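Local structure of teichoic acid D-alanine hydrolase (Staphylococcus aureus, 5ZH8) at residues A[77-82]-A[381-386]; A[98-103]-A[291-296]. The protein removes D-alanyl groups from wall teichoic acid and lipoteichoic acid as an esterase, and affects methicillin resistance, cell wall structure and autolysis in the presence of Triton X-100. All coordinates share one frame; numbering follows the deposited sequence.

Contact 1 (A[77-82]-A[381-386])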
ATOM      1  N   LYS A  77      -1.624 -24.062  16.111  1.00 60.58           N
ATOM      2  CA  LYS A  77      -2.672 -24.559  15.238  1.00 61.48           C
ATOM      3  C   LYS A  77      -3.610 -23.424  14.830  1.00 59.52           C
ATOM      4  O   LYS A  77      -4.017 -23.318  13.670  1.00 58.66           O
ATOM      5  CB  LYS A  77      -3.464 -25.659  15.930  1.00 64.68           C
ATOM      6  CG  LYS A  77      -4.519 -26.274  15.031  1.00 66.52           C
ATOM      7  CD  LYS A  77      -5.129 -27.531  15.630  1.00 70.02           C
ATOM      8  CE  LYS A  77      -6.276 -28.042  14.771  1.00 71.86           C
ATOM      9  NZ  LYS A  77      -5.932 -28.101  13.316  1.00 71.45           N
ATOM     10  N   LYS A  78      -3.934 -22.581  15.809  1.00 58.31           N
ATOM     11  CA  LYS A  78      -4.810 -21.433  15.617  1.00 56.94           C
ATOM     12  C   LYS A  78      -4.167 -20.442  14.654  1.00 54.30           C
ATOM     13  O   LYS A  78      -4.838 -19.864  13.812  1.00 53.63           O
ATOM     14  CB  LYS A  78      -5.075 -20.761  16.968  1.00 57.28           C
ATOM     15  CG  LYS A  78      -6.470 -20.189  17.160  1.00 58.23           C
ATOM     16  CD  LYS A  78      -6.591 -19.534  18.539  1.00 58.81           C
ATOM     17  CE  LYS A  78      -7.836 -19.954  19.343  1.00 61.40           C
ATOM     18  NZ  LYS A  78      -9.074 -19.166  19.079  1.00 61.82           N
ATOM     19  N   ILE A  79      -2.859 -20.247  14.796  1.00 52.84           N
ATOM     20  CA  ILE A  79      -2.102 -19.320  13.954  1.00 50.71           C
ATOM     21  C   ILE A  79      -2.077 -19.839  12.517  1.00 50.66           C
ATOM     22  O   ILE A  79      -2.413 -19.115  11.584  1.00 49.93           O
ATOM     23  CB  ILE A  79      -0.651 -19.137  14.468  1.00 49.56           C
ATOM     24  CG1 ILE A  79      -0.646 -18.407  15.818  1.00 49.15           C
ATOM     25  CG2 ILE A  79       0.190 -18.362  13.464  1.00 48.11           C
ATOM     26  CD1 ILE A  79       0.637 -18.567  16.615  1.00 48.88           C
ATOM     27  N   ASP A  80      -1.680 -21.094  12.356  1.00 51.52           N
ATOM     28  CA  ASP A  80      -1.626 -21.720  11.053  1.00 52.15           C
ATOM     29  C   ASP A  80      -2.978 -21.638  10.358  1.00 52.78           C
ATOM     30  O   ASP A  80      -3.077 -21.264   9.183  1.00 52.62           O
ATOM     31  CB  ASP A  80      -1.201 -23.185  11.199  1.00 54.10           C
ATOM     32  CG  ASP A  80      -1.194 -23.922   9.883  1.00 55.26           C
ATOM     33  OD1 ASP A  80      -0.307 -23.656   9.035  1.00 54.59           O
ATOM     34  OD2 ASP A  80      -2.094 -24.756   9.697  1.00 57.24           O
ATOM     35  N   LYS A  81      -4.020 -21.984  11.103  1.00 53.68           N
ATOM     36  CA  LYS A  81      -5.371 -21.976  10.569  1.00 54.27           C
ATOM     37  C   LYS A  81      -5.767 -20.580  10.120  1.00 52.48           C
ATOM     38  O   LYS A  81      -6.405 -20.403   9.087  1.00 53.05           O
ATOM     39  CB  LYS A  81      -6.348 -22.488  11.623  1.00 55.91           C
ATOM     40  CG  LYS A  81      -7.748 -22.706  11.103  1.00 57.56           C
ATOM     41  CD  LYS A  81      -8.559 -23.514  12.098  1.00 59.88           C
ATOM     42  CE  LYS A  81      -9.819 -24.077  11.457  1.00 62.27           C
ATOM     43  NZ  LYS A  81      -9.549 -25.128  10.424  1.00 63.69           N
ATOM     44  N   TYR A  82      -5.390 -19.588  10.911  1.00 50.77           N
ATOM     45  CA  TYR A  82      -5.663 -18.200  10.574  1.00 49.38           C
ATOM     46  C   TYR A  82      -4.919 -17.807   9.309  1.00 48.72           C
ATOM     47  O   TYR A  82      -5.516 -17.247   8.394  1.00 48.86           O
ATOM     48  CB  TYR A  82      -5.289 -17.261  11.721  1.00 47.93           C
ATOM     49  CG  TYR A  82      -5.089 -15.856  11.252  1.00 46.48           C
ATOM     50  CD1 TYR A  82      -6.135 -15.148  10.694  1.00 46.80           C
ATOM     51  CD2 TYR A  82      -3.845 -15.247  11.333  1.00 45.18           C
ATOM     52  CE1 TYR A  82      -5.963 -13.864  10.231  1.00 46.12           C
ATOM     53  CE2 TYR A  82      -3.653 -13.949  10.882  1.00 44.37           C
ATOM     54  CZ  TYR A  82      -4.712 -13.269  10.322  1.00 45.03           C
ATOM     55  OH  TYR A  82      -4.521 -11.988   9.876  1.00 44.64           O
ATOM     56  N   ASP A 381      -4.059 -11.457  20.124  1.00 48.66           N
ATOM     57  CA  ASP A 381      -5.260 -12.278  20.262  1.00 50.49           C
ATOM     58  C   ASP A 381      -4.932 -13.743  20.530  1.00 51.19           C
ATOM     59  O   ASP A 381      -5.447 -14.329  21.484  1.00 52.91           O
ATOM     60  CB  ASP A 381      -6.183 -12.129  19.044  1.00 50.67           C
ATOM     61  CG  ASP A 381      -6.673 -10.695  18.851  1.00 50.91           C
ATOM     62  OD1 ASP A 381      -6.725  -9.933  19.843  1.00 51.73           O
ATOM     63  OD2 ASP A 381      -7.010 -10.324  17.706  1.00 50.51           O
ATOM     64  N   ILE A 382      -4.069 -14.338  19.713  1.00 50.24           N
ATOM     65  CA  ILE A 382      -3.807 -15.768  19.836  1.00 51.21           C
ATOM     66  C   ILE A 382      -2.798 -16.062  20.945  1.00 51.66           C
ATOM     67  O   ILE A 382      -3.081 -16.850  21.843  1.00 53.47           O
ATOM     68  CB  ILE A 382      -3.345 -16.381  18.505  1.00 50.32           C
ATOM     69  CG1 ILE A 382      -4.437 -16.192  17.443  1.00 50.55           C
ATOM     70  CG2 ILE A 382      -3.020 -17.854  18.695  1.00 51.61           C
ATOM     71  CD1 ILE A 382      -4.085 -16.722  16.062  1.00 50.09           C
ATOM     72  N   LEU A 383      -1.631 -15.427  20.886  1.00 50.28           N
ATOM     73  CA  LEU A 383      -0.594 -15.628  21.903  1.00 50.65           C
ATOM     74  C   LEU A 383      -0.833 -14.844  23.198  1.00 51.62           C
ATOM     75  O   LEU A 383      -0.140 -15.072  24.181  1.00 52.25           O
ATOM     76  CB  LEU A 383       0.786 -15.278  21.337  1.00 48.93           C
ATOM     77  CG  LEU A 383       1.233 -16.071  20.102  1.00 48.05           C
ATOM     78  CD1 LEU A 383       2.589 -15.567  19.642  1.00 46.72           C
ATOM     79  CD2 LEU A 383       1.290 -17.560  20.377  1.00 49.47           C
ATOM     80  N   LYS A 384      -1.794 -13.918  23.183  1.00 52.31           N
ATOM     81  CA  LYS A 384      -2.241 -13.188  24.385  1.00 54.01           C
ATOM     82  C   LYS A 384      -1.111 -12.430  25.096  1.00 53.50           C
ATOM     83  O   LYS A 384      -0.968 -12.504  26.321  1.00 54.88           O
ATOM     84  CB  LYS A 384      -2.963 -14.134  25.346  1.00 56.56           C
ATOM     85  CG  LYS A 384      -4.191 -14.763  24.733  1.00 58.06           C
ATOM     86  CD  LYS A 384      -4.859 -15.739  25.693  1.00 61.24           C
ATOM     87  CE  LYS A 384      -4.068 -17.036  25.844  1.00 62.01           C
ATOM     88  NZ  LYS A 384      -4.917 -18.157  26.360  1.00 64.67           N
ATOM     89  N   GLN A 385      -0.324 -11.695  24.312  1.00 51.67           N
ATOM     90  CA  GLN A 385       0.821 -10.938  24.829  1.00 51.23           C
ATOM     91  C   GLN A 385       0.549  -9.445  24.970  1.00 51.27           C
ATOM     92  O   GLN A 385       1.475  -8.656  25.118  1.00 50.30           O
ATOM     93  CB  GLN A 385       2.034 -11.155  23.920  1.00 49.37           C
ATOM     94  CG  GLN A 385       2.474 -12.600  23.852  1.00 49.77           C
ATOM     95  CD  GLN A 385       2.870 -13.133  25.212  1.00 51.11           C
ATOM     96  OE1 GLN A 385       3.881 -12.728  25.772  1.00 51.18           O
ATOM     97  NE2 GLN A 385       2.069 -14.038  25.750  1.00 52.64           N
ATOM     98  N   ASN A 386      -0.717  -9.053  24.919  1.00 52.70           N
ATOM     99  CA  ASN A 386      -1.064  -7.663  25.102  1.00 53.43           C
ATOM    100  C   ASN A 386      -0.974  -7.340  26.597  1.00 55.11           C
ATOM    101  O   ASN A 386      -1.956  -7.410  27.328  1.00 57.22           O
ATOM    102  CB  ASN A 386      -2.456  -7.380  24.542  1.00 54.29           C
ATOM    103  CG  ASN A 386      -2.798  -5.904  24.557  1.00 55.09           C
ATOM    104  OD1 ASN A 386      -1.911  -5.048  24.494  1.00 54.81           O
ATOM    105  ND2 ASN A 386      -4.086  -5.596  24.648  1.00 56.81           N
TER
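The N-terminal and C-terminal helices of the beta-lactamase fold pack side by side on one face of the central antiparallel sheet, and the last turn of helix 371-382 meets helix 74-85 through the branched side chain of Ile382. Ile382 reaches across with both of its branches. Its CG2 rests 3.8 Å from CG1 of Ile79, while its CD1 lies 3.9 Å from CA of Ile79, close to the opposing backbone. CG1 of Ile382 stands anti to its own carbonyl carbon (chi1 -60°), which sends the longer branch to the helix surface between Lys78 and Ile79.

On the outer side the aliphatic part of Lys78 lies over the same isoleucine, its CD 3.9 Å from Ile382 CG2; beyond that point the chain bends at its last two torsions, and the residue as a whole remains exposed. Toward the sheet, Ile79 meets Leu383 nearly at a right angle, with CD1 of Ile79 3.9 Å from CD2 of Leu383. Both side chains continue into the core, Ile79 against Met102 and Leu383 against Tyr359 and Val361.

No hydrogen bond joins the two segments, so their contact rests on apolar surfaces. Lys384 then leaves helical geometry with positive phi, and the chain turns. Gln385 NE2 gives Leu383 O a nearly straight bond of 2.9 Å (172°), approaching from above the carbonyl plane, and its OE1 is held by Asn356. Terminal helices paired across one sheet face are typical of the serine beta-lactamase and penicillin-binding protein fold.

Contact 2 (A[98-103]-A[291-296]); sequences GKLKMS and TPTDMG
Thr293 overlaps strand 99-106 with its methyl group: CG2 points at the gap between Leu100 and Ser103 and makes every close approach between the two segments. With CG2 anti to the carbonyl carbon and OG1 between the backbone N and that carbon (chi1 58°), the threonine divides its two branches, sending the methyl to the strand and the hydroxyl back along its own helix.

Leu100 comes to the methyl with its forked end, CD2 lying 4.1 Å and CD1 4.2 Å from Thr293 CG2. The two side chains meet at a slant, and the leucine also leans on Tyr95 of the adjoining strand. From the other side of the gap, Ser103 brings CB to 4.0 Å from Thr293 CG2, and its OG comes near the same methyl. Leu100 and Ser103 face the helix although they are an odd number of positions apart, because Lys101 and Met102 together pair with Ile94 in a classic beta bulge that shifts the alternation of the strand.

The hydroxyl of Thr293 shares a hydrogen bond of 3.0 Å with OG1 of Thr291, the N-cap residue, and either oxygen could be the donor. One helical step on, Asp294 turns to the backbone N of His247 and the hydroxyl of Thr248. The carbonyl of Thr293 accepts a bond from Tyr95, a direct polar tie between this helix and the sheet. Threonine here therefore serves two chemistries at once: its polar branch is satisfied within the first helical turn, and the face offered to the strand is essentially a methyl surface, whose adhesion is van der Waals.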
ATOM      1  N   GLY A  98      13.355 -18.445  23.255  1.00 53.29           N
ATOM      2  CA  GLY A  98      14.589 -18.666  22.508  1.00 53.10           C
ATOM      3  C   GLY A  98      14.556 -19.808  21.514  1.00 53.84           C
ATOM      4  O   GLY A  98      15.427 -19.895  20.652  1.00 53.81           O
ATOM      5  N   LYS A  99      13.562 -20.688  21.623  1.00 54.86           N
ATOM      6  CA  LYS A  99      13.455 -21.846  20.733  1.00 56.01           C
ATOM      7  C   LYS A  99      12.513 -21.581  19.564  1.00 54.02           C
ATOM      8  O   LYS A  99      11.491 -20.925  19.721  1.00 52.70           O
ATOM      9  CB  LYS A  99      12.958 -23.063  21.507  1.00 58.89           C
ATOM     10  CG  LYS A  99      13.771 -23.366  22.752  1.00 61.13           C
ATOM     11  CD  LYS A  99      13.747 -24.843  23.102  1.00 64.62           C
ATOM     12  CE  LYS A  99      14.801 -25.162  24.148  1.00 66.98           C
ATOM     13  NZ  LYS A  99      14.852 -26.620  24.469  1.00 70.65           N
ATOM     14  N   LEU A 100      12.862 -22.110  18.398  1.00 53.99           N
ATOM     15  CA  LEU A 100      12.011 -22.021  17.221  1.00 52.92           C
ATOM     16  C   LEU A 100      10.870 -23.015  17.358  1.00 54.37           C
ATOM     17  O   LEU A 100      11.093 -24.215  17.291  1.00 56.41           O
ATOM     18  CB  LEU A 100      12.823 -22.317  15.958  1.00 53.04           C
ATOM     19  CG  LEU A 100      12.114 -22.228  14.603  1.00 52.25           C
ATOM     20  CD1 LEU A 100      11.690 -20.806  14.288  1.00 49.86           C
ATOM     21  CD2 LEU A 100      13.035 -22.734  13.512  1.00 53.29           C
ATOM     22  N   LYS A 101       9.656 -22.508  17.573  1.00 53.50           N
ATOM     23  CA  LYS A 101       8.467 -23.349  17.735  1.00 55.24           C
ATOM     24  C   LYS A 101       7.588 -23.395  16.480  1.00 54.77           C
ATOM     25  O   LYS A 101       6.723 -24.266  16.356  1.00 55.99           O
ATOM     26  CB  LYS A 101       7.607 -22.845  18.890  1.00 55.27           C
ATOM     27  CG  LYS A 101       8.332 -22.663  20.212  1.00 56.14           C
ATOM     28  CD  LYS A 101       8.851 -23.951  20.823  1.00 59.05           C
ATOM     29  CE  LYS A 101       7.719 -24.867  21.230  1.00 61.20           C
ATOM     30  NZ  LYS A 101       8.233 -25.933  22.135  1.00 64.34           N
ATOM     31  N   MET A 102       7.781 -22.444  15.570  1.00 52.89           N
ATOM     32  CA  MET A 102       7.037 -22.426  14.321  1.00 52.52           C
ATOM     33  C   MET A 102       7.844 -21.760  13.218  1.00 51.33           C
ATOM     34  O   MET A 102       8.427 -20.700  13.424  1.00 50.10           O
ATOM     35  CB  MET A 102       5.695 -21.705  14.490  1.00 51.58           C
ATOM     36  CG  MET A 102       4.769 -21.845  13.286  1.00 51.50           C
ATOM     37  SD  MET A 102       3.106 -21.243  13.592  1.00 50.69           S
ATOM     38  CE  MET A 102       2.317 -21.713  12.053  1.00 51.53           C
ATOM     39  N   SER A 103       7.857 -22.392  12.050  1.00 52.19           N
ATOM     40  CA  SER A 103       8.526 -21.869  10.867  1.00 51.53           C
ATOM     41  C   SER A 103       7.836 -22.479   9.665  1.00 52.57           C
ATOM     42  O   SER A 103       7.921 -23.690   9.456  1.00 54.69           O
ATOM     43  CB  SER A 103      10.010 -22.241  10.869  1.00 52.41           C
ATOM     44  OG  SER A 103      10.682 -21.673   9.760  1.00 52.00           O
ATOM     45  N   THR A 291      15.524 -14.712   5.849  1.00 48.79           N
ATOM     46  CA  THR A 291      14.508 -15.663   6.278  1.00 48.92           C
ATOM     47  C   THR A 291      13.979 -15.176   7.618  1.00 47.35           C
ATOM     48  O   THR A 291      14.744 -14.652   8.424  1.00 46.73           O
ATOM     49  CB  THR A 291      15.061 -17.093   6.451  1.00 50.53           C
ATOM     50  OG1 THR A 291      16.152 -17.089   7.372  1.00 50.10           O
ATOM     51  CG2 THR A 291      15.538 -17.657   5.126  1.00 52.52           C
ATOM     52  N   PRO A 292      12.667 -15.326   7.860  1.00 47.18           N
ATOM     53  CA  PRO A 292      12.097 -15.016   9.181  1.00 46.20           C
ATOM     54  C   PRO A 292      12.834 -15.677  10.353  1.00 46.81           C
ATOM     55  O   PRO A 292      12.970 -15.069  11.407  1.00 46.02           O
ATOM     56  CB  PRO A 292      10.667 -15.556   9.074  1.00 46.31           C
ATOM     57  CG  PRO A 292      10.338 -15.421   7.630  1.00 46.91           C
ATOM     58  CD  PRO A 292      11.620 -15.651   6.872  1.00 47.71           C
ATOM     59  N   THR A 293      13.321 -16.901  10.157  1.00 48.78           N
ATOM     60  CA  THR A 293      14.053 -17.617  11.200  1.00 50.05           C
ATOM     61  C   THR A 293      15.313 -16.866  11.626  1.00 49.96           C
ATOM     62  O   THR A 293      15.577 -16.737  12.820  1.00 49.78           O
ATOM     63  CB  THR A 293      14.439 -19.045  10.765  1.00 52.18           C
ATOM     64  OG1 THR A 293      15.226 -18.986   9.572  1.00 53.49           O
ATOM     65  CG2 THR A 293      13.210 -19.889  10.512  1.00 52.89           C
ATOM     66  N   ASP A 294      16.078 -16.373  10.652  1.00 50.53           N
ATOM     67  CA  ASP A 294      17.293 -15.596  10.926  1.00 50.41           C
ATOM     68  C   ASP A 294      17.008 -14.315  11.698  1.00 49.22           C
ATOM     69  O   ASP A 294      17.795 -13.924  12.567  1.00 49.26           O
ATOM     70  CB  ASP A 294      18.034 -15.246   9.632  1.00 51.04           C
ATOM     71  CG  ASP A 294      19.185 -16.200   9.329  1.00 53.21           C
ATOM     72  OD1 ASP A 294      19.133 -17.379   9.746  1.00 54.29           O
ATOM     73  OD2 ASP A 294      20.155 -15.758   8.669  1.00 53.98           O
ATOM     74  N   MET A 295      15.892 -13.660  11.384  1.00 48.45           N
ATOM     75  CA  MET A 295      15.506 -12.442  12.098  1.00 47.51           C
ATOM     76  C   MET A 295      15.217 -12.729  13.567  1.00 47.77           C
ATOM     77  O   MET A 295      15.610 -11.964  14.438  1.00 47.57           O
ATOM     78  CB  MET A 295      14.287 -11.792  11.446  1.00 46.78           C
ATOM     79  CG  MET A 295      13.790 -10.528  12.145  1.00 45.83           C
ATOM     80  SD  MET A 295      15.014  -9.257  12.537  1.00 45.40           S
ATOM     81  CE  MET A 295      14.824  -8.153  11.143  1.00 45.33           C
ATOM     82  N   GLY A 296      14.516 -13.826  13.836  1.00 48.63           N
ATOM     83  CA  GLY A 296      14.279 -14.257  15.208  1.00 49.00           C
ATOM     84  C   GLY A 296      15.578 -14.663  15.881  1.00 49.88           C
ATOM     85  O   GLY A 296      15.817 -14.335  17.044  1.00 50.14           O
TER

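Contacts 1 and 2 show how one sheet can be packed from two directions. Their centres lie 16 Å apart, and strand 99-106 connects them: Met102 from contact 2 reaches helix 74-85, its CE lying 3.9 Å from CB of Asp80, while Leu100 and Ser103 meet helix 292-303. Along the chain the order is 77-82, 98-103, 291-296, 381-386, so contact 2 is nested within the loop that contact 1 closes. The early helix and strand are thus joined to later helices from distant parts of the sequence, and all four segments lie within the one beta-lactamase family region, an old core that here serves an esterase.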